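PDB 5TVL: foldase protein PrsA from Streptococcus pneumoniae, which probably assists the folding of secreted proteins outside the cell membrane and carries a peptidyl-prolyl cis-trans isomerase domain of the PpiC (parvulin) type. Local coordinates for residues R126-D131 and N154-K159. Sequence-based numbering, arbitrary orientation.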
ATOM      1  N   ARG A 126      11.057  -3.538 -21.358  1.00 68.42           N
ATOM      2  CA  ARG A 126      11.693  -3.868 -20.074  1.00 64.36           C
ATOM      3  C   ARG A 126      12.990  -4.657 -20.304  1.00 62.19           C
ATOM      4  O   ARG A 126      13.048  -5.520 -21.182  1.00 61.04           O
ATOM      5  CB  ARG A 126      10.739  -4.665 -19.183  1.00 67.60           C
ATOM      6  CG  ARG A 126      11.173  -4.742 -17.727  1.00 72.95           C
ATOM      7  CD  ARG A 126      10.125  -5.432 -16.866  1.00 74.31           C
ATOM      8  NE  ARG A 126      10.012  -6.860 -17.163  1.00 72.70           N
ATOM      9  CZ  ARG A 126       9.163  -7.700 -16.570  1.00 76.70           C
ATOM     10  NH1 ARG A 126       8.323  -7.277 -15.625  1.00 80.34           N
ATOM     11  NH2 ARG A 126       9.151  -8.983 -16.927  1.00 83.47           N
ATOM     12  N   LEU A 127      14.018  -4.354 -19.511  1.00 60.62           N
ATOM     13  CA  LEU A 127      15.352  -4.951 -19.653  1.00 61.94           C
ATOM     14  C   LEU A 127      15.953  -5.291 -18.286  1.00 63.61           C
ATOM     15  O   LEU A 127      15.665  -4.625 -17.287  1.00 58.61           O
ATOM     16  CB  LEU A 127      16.271  -3.983 -20.398  1.00 63.78           C
ATOM     17  CG  LEU A 127      16.010  -3.856 -21.909  1.00 67.07           C
ATOM     18  CD1 LEU A 127      15.893  -2.399 -22.340  1.00 67.14           C
ATOM     19  CD2 LEU A 127      17.071  -4.589 -22.719  1.00 72.00           C
ATOM     20  N   ASN A 128      16.789  -6.330 -18.255  1.00 67.54           N
ATOM     21  CA  ASN A 128      17.448  -6.781 -17.024  1.00 69.36           C
ATOM     22  C   ASN A 128      18.763  -6.050 -16.780  1.00 70.28           C
ATOM     23  O   ASN A 128      19.039  -5.648 -15.655  1.00 75.02           O
ATOM     24  CB  ASN A 128      17.690  -8.295 -17.061  1.00 75.49           C
ATOM     25  CG  ASN A 128      16.398  -9.090 -17.042  1.00 77.75           C
ATOM     26  OD1 ASN A 128      15.380  -8.650 -17.578  1.00 79.74           O
ATOM     27  ND2 ASN A 128      16.426 -10.263 -16.416  1.00 82.46           N
ATOM     28  N   ASN A 129      19.565  -5.887 -17.830  1.00 72.51           N
ATOM     29  CA  ASN A 129      20.873  -5.236 -17.740  1.00 76.69           C
ATOM     30  C   ASN A 129      20.734  -3.735 -18.005  1.00 74.72           C
ATOM     31  O   ASN A 129      19.912  -3.324 -18.827  1.00 72.54           O
ATOM     32  CB  ASN A 129      21.830  -5.871 -18.762  1.00 84.36           C
ATOM     33  CG  ASN A 129      23.299  -5.611 -18.452  1.00 90.96           C
ATOM     34  OD1 ASN A 129      23.661  -4.601 -17.845  1.00 97.93           O
ATOM     35  ND2 ASN A 129      24.157  -6.528 -18.884  1.00 91.77           N
ATOM     36  N   GLU A 130      21.541  -2.926 -17.315  1.00 76.87           N
ATOM     37  CA  GLU A 130      21.589  -1.480 -17.569  1.00 79.19           C
ATOM     38  C   GLU A 130      22.352  -1.151 -18.853  1.00 88.68           C
ATOM     39  O   GLU A 130      21.907  -0.302 -19.630  1.00100.89           O
ATOM     40  CB  GLU A 130      22.214  -0.712 -16.398  1.00 78.01           C
ATOM     41  CG  GLU A 130      22.274   0.795 -16.642  1.00 80.13           C
ATOM     42  CD  GLU A 130      22.304   1.613 -15.370  1.00 82.45           C
ATOM     43  OE1 GLU A 130      23.132   1.308 -14.488  1.00 89.14           O
ATOM     44  OE2 GLU A 130      21.507   2.570 -15.261  1.00 78.80           O
ATOM     45  N   ASP A 131      23.502  -1.799 -19.060  1.00 89.60           N
ATOM     46  CA  ASP A 131      24.316  -1.577 -20.268  1.00 89.28           C
ATOM     47  C   ASP A 131      23.599  -1.992 -21.557  1.00 86.31           C
ATOM     48  O   ASP A 131      23.793  -1.357 -22.597  1.00 91.57           O
ATOM     49  CB  ASP A 131      25.674  -2.295 -20.171  1.00 92.80           C
ATOM     50  CG  ASP A 131      26.651  -1.610 -19.213  1.00 92.56           C
ATOM     51  OD1 ASP A 131      26.419  -0.451 -18.797  1.00 86.66           O
ATOM     52  OD2 ASP A 131      27.673  -2.245 -18.883  1.00 92.12           O
ATOM     53  N   ASN A 154      14.073  -7.602 -27.894  1.00 96.14           N
ATOM     54  CA  ASN A 154      14.815  -7.327 -26.651  1.00 90.33           C
ATOM     55  C   ASN A 154      14.004  -7.301 -25.345  1.00 85.70           C
ATOM     56  O   ASN A 154      14.583  -7.476 -24.271  1.00 86.28           O
ATOM     57  CB  ASN A 154      15.557  -5.992 -26.791  1.00 89.06           C
ATOM     58  CG  ASN A 154      16.367  -5.904 -28.075  1.00 88.36           C
ATOM     59  OD1 ASN A 154      16.981  -6.884 -28.501  1.00 95.63           O
ATOM     60  ND2 ASN A 154      16.373  -4.730 -28.699  1.00 84.27           N
ATOM     61  N   SER A 155      12.689  -7.084 -25.422  1.00 82.43           N
ATOM     62  CA  SER A 155      11.871  -6.855 -24.219  1.00 80.23           C
ATOM     63  C   SER A 155      11.690  -8.114 -23.358  1.00 78.50           C
ATOM     64  O   SER A 155      11.232  -9.148 -23.850  1.00 76.27           O
ATOM     65  CB  SER A 155      10.497  -6.288 -24.594  1.00 78.93           C
ATOM     66  OG  SER A 155       9.801  -5.816 -23.455  1.00 76.91           O
ATOM     67  N   THR A 156      12.049  -8.003 -22.076  1.00 78.23           N
ATOM     68  CA  THR A 156      11.855  -9.070 -21.086  1.00 81.57           C
ATOM     69  C   THR A 156      10.381  -9.271 -20.724  1.00 82.63           C
ATOM     70  O   THR A 156       9.973 -10.389 -20.396  1.00 85.17           O
ATOM     71  CB  THR A 156      12.629  -8.780 -19.778  1.00 82.98           C
ATOM     72  OG1 THR A 156      13.985  -8.430 -20.080  1.00 81.48           O
ATOM     73  CG2 THR A 156      12.612  -9.997 -18.842  1.00 86.71           C
ATOM     74  N   ASP A 157       9.597  -8.193 -20.756  1.00 83.26           N
ATOM     75  CA  ASP A 157       8.163  -8.272 -20.469  1.00 90.18           C
ATOM     76  C   ASP A 157       7.489  -9.071 -21.588  1.00 94.21           C
ATOM     77  O   ASP A 157       7.213  -8.540 -22.667  1.00 98.34           O
ATOM     78  CB  ASP A 157       7.551  -6.865 -20.324  1.00 89.31           C
ATOM     79  CG  ASP A 157       6.155  -6.875 -19.686  1.00 91.13           C
ATOM     80  OD1 ASP A 157       5.499  -7.939 -19.619  1.00 95.87           O
ATOM     81  OD2 ASP A 157       5.708  -5.796 -19.242  1.00 94.66           O
ATOM     82  N   GLU A 158       7.247 -10.354 -21.315  1.00 96.03           N
ATOM     83  CA  GLU A 158       6.653 -11.277 -22.291  1.00 95.25           C
ATOM     84  C   GLU A 158       5.194 -10.946 -22.627  1.00 95.92           C
ATOM     85  O   GLU A 158       4.709 -11.332 -23.691  1.00 95.97           O
ATOM     86  CB  GLU A 158       6.741 -12.728 -21.793  1.00 98.48           C
ATOM     87  CG  GLU A 158       8.155 -13.279 -21.621  1.00 99.14           C
ATOM     88  CD  GLU A 158       8.783 -13.746 -22.925  1.00 95.50           C
ATOM     89  OE1 GLU A 158       9.017 -12.904 -23.813  1.00 92.02           O
ATOM     90  OE2 GLU A 158       9.058 -14.957 -23.055  1.00 92.35           O
ATOM     91  N   LYS A 159       4.506 -10.239 -21.724  1.00 98.64           N
ATOM     92  CA  LYS A 159       3.117  -9.812 -21.947  1.00 97.60           C
ATOM     93  C   LYS A 159       3.031  -8.764 -23.060  1.00 93.47           C
ATOM     94  O   LYS A 159       2.212  -8.887 -23.972  1.00 94.93           O
ATOM     95  CB  LYS A 159       2.489  -9.250 -20.659  1.00 96.79           C
ATOM     96  CG  LYS A 159       2.531 -10.156 -19.424  1.00101.18           C
ATOM     97  CD  LYS A 159       2.048 -11.584 -19.666  1.00 99.78           C
ATOM     98  CE  LYS A 159       0.597 -11.640 -20.116  1.00 95.23           C
ATOM     99  NZ  LYS A 159       0.128 -13.042 -20.271  1.00 95.37           N
TER
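Where strand 120-127 runs out, the loop linking helix 147-154 to helix 158-161 crosses it, and three hydrogen bonds tie the two together. The shortest is between backbones: Thr156 N points almost straight at Arg126 O (2.8 Å, 173° at the hydrogen), although it sits above the carbonyl plane. Ser155 OG, anti to its own backbone N, accepts a weak bond from Arg126 N at 3.3 Å, so the backbone N-H and C=O of Arg126 both find partners on the loop, the first only weakly. Side chain to side chain, Thr156 OG1 donates to Asn128 OD1 (2.9 Å), again from above the plane of the acceptor group; the two side chains cross at about a right angle, and Thr156 CG2 also touches that oxygen.

Most of the remaining contact is made by the Arg126 side chain. With CG anti to the backbone N (chi1 -165°) and a bend at chi3, it crosses Asp157, whose CB lies over one guanidinium face, 3.9 Å above the plane and toward its rim. Arg126 NH2 stays 4.7 Å from Asp157 OD1, too far for a salt bridge, though the opposite charges probably attract. That carboxylate oxygen instead caps helix 158-161 through Lys159 N.

Within this PpiC-type domain, then, neutral hydrogen bonds fasten the helical connection to the strand end, and Arg126 NH2 bonds Tyr204 OH of the second subunit, where its charge would probably polarise the hydroxyl.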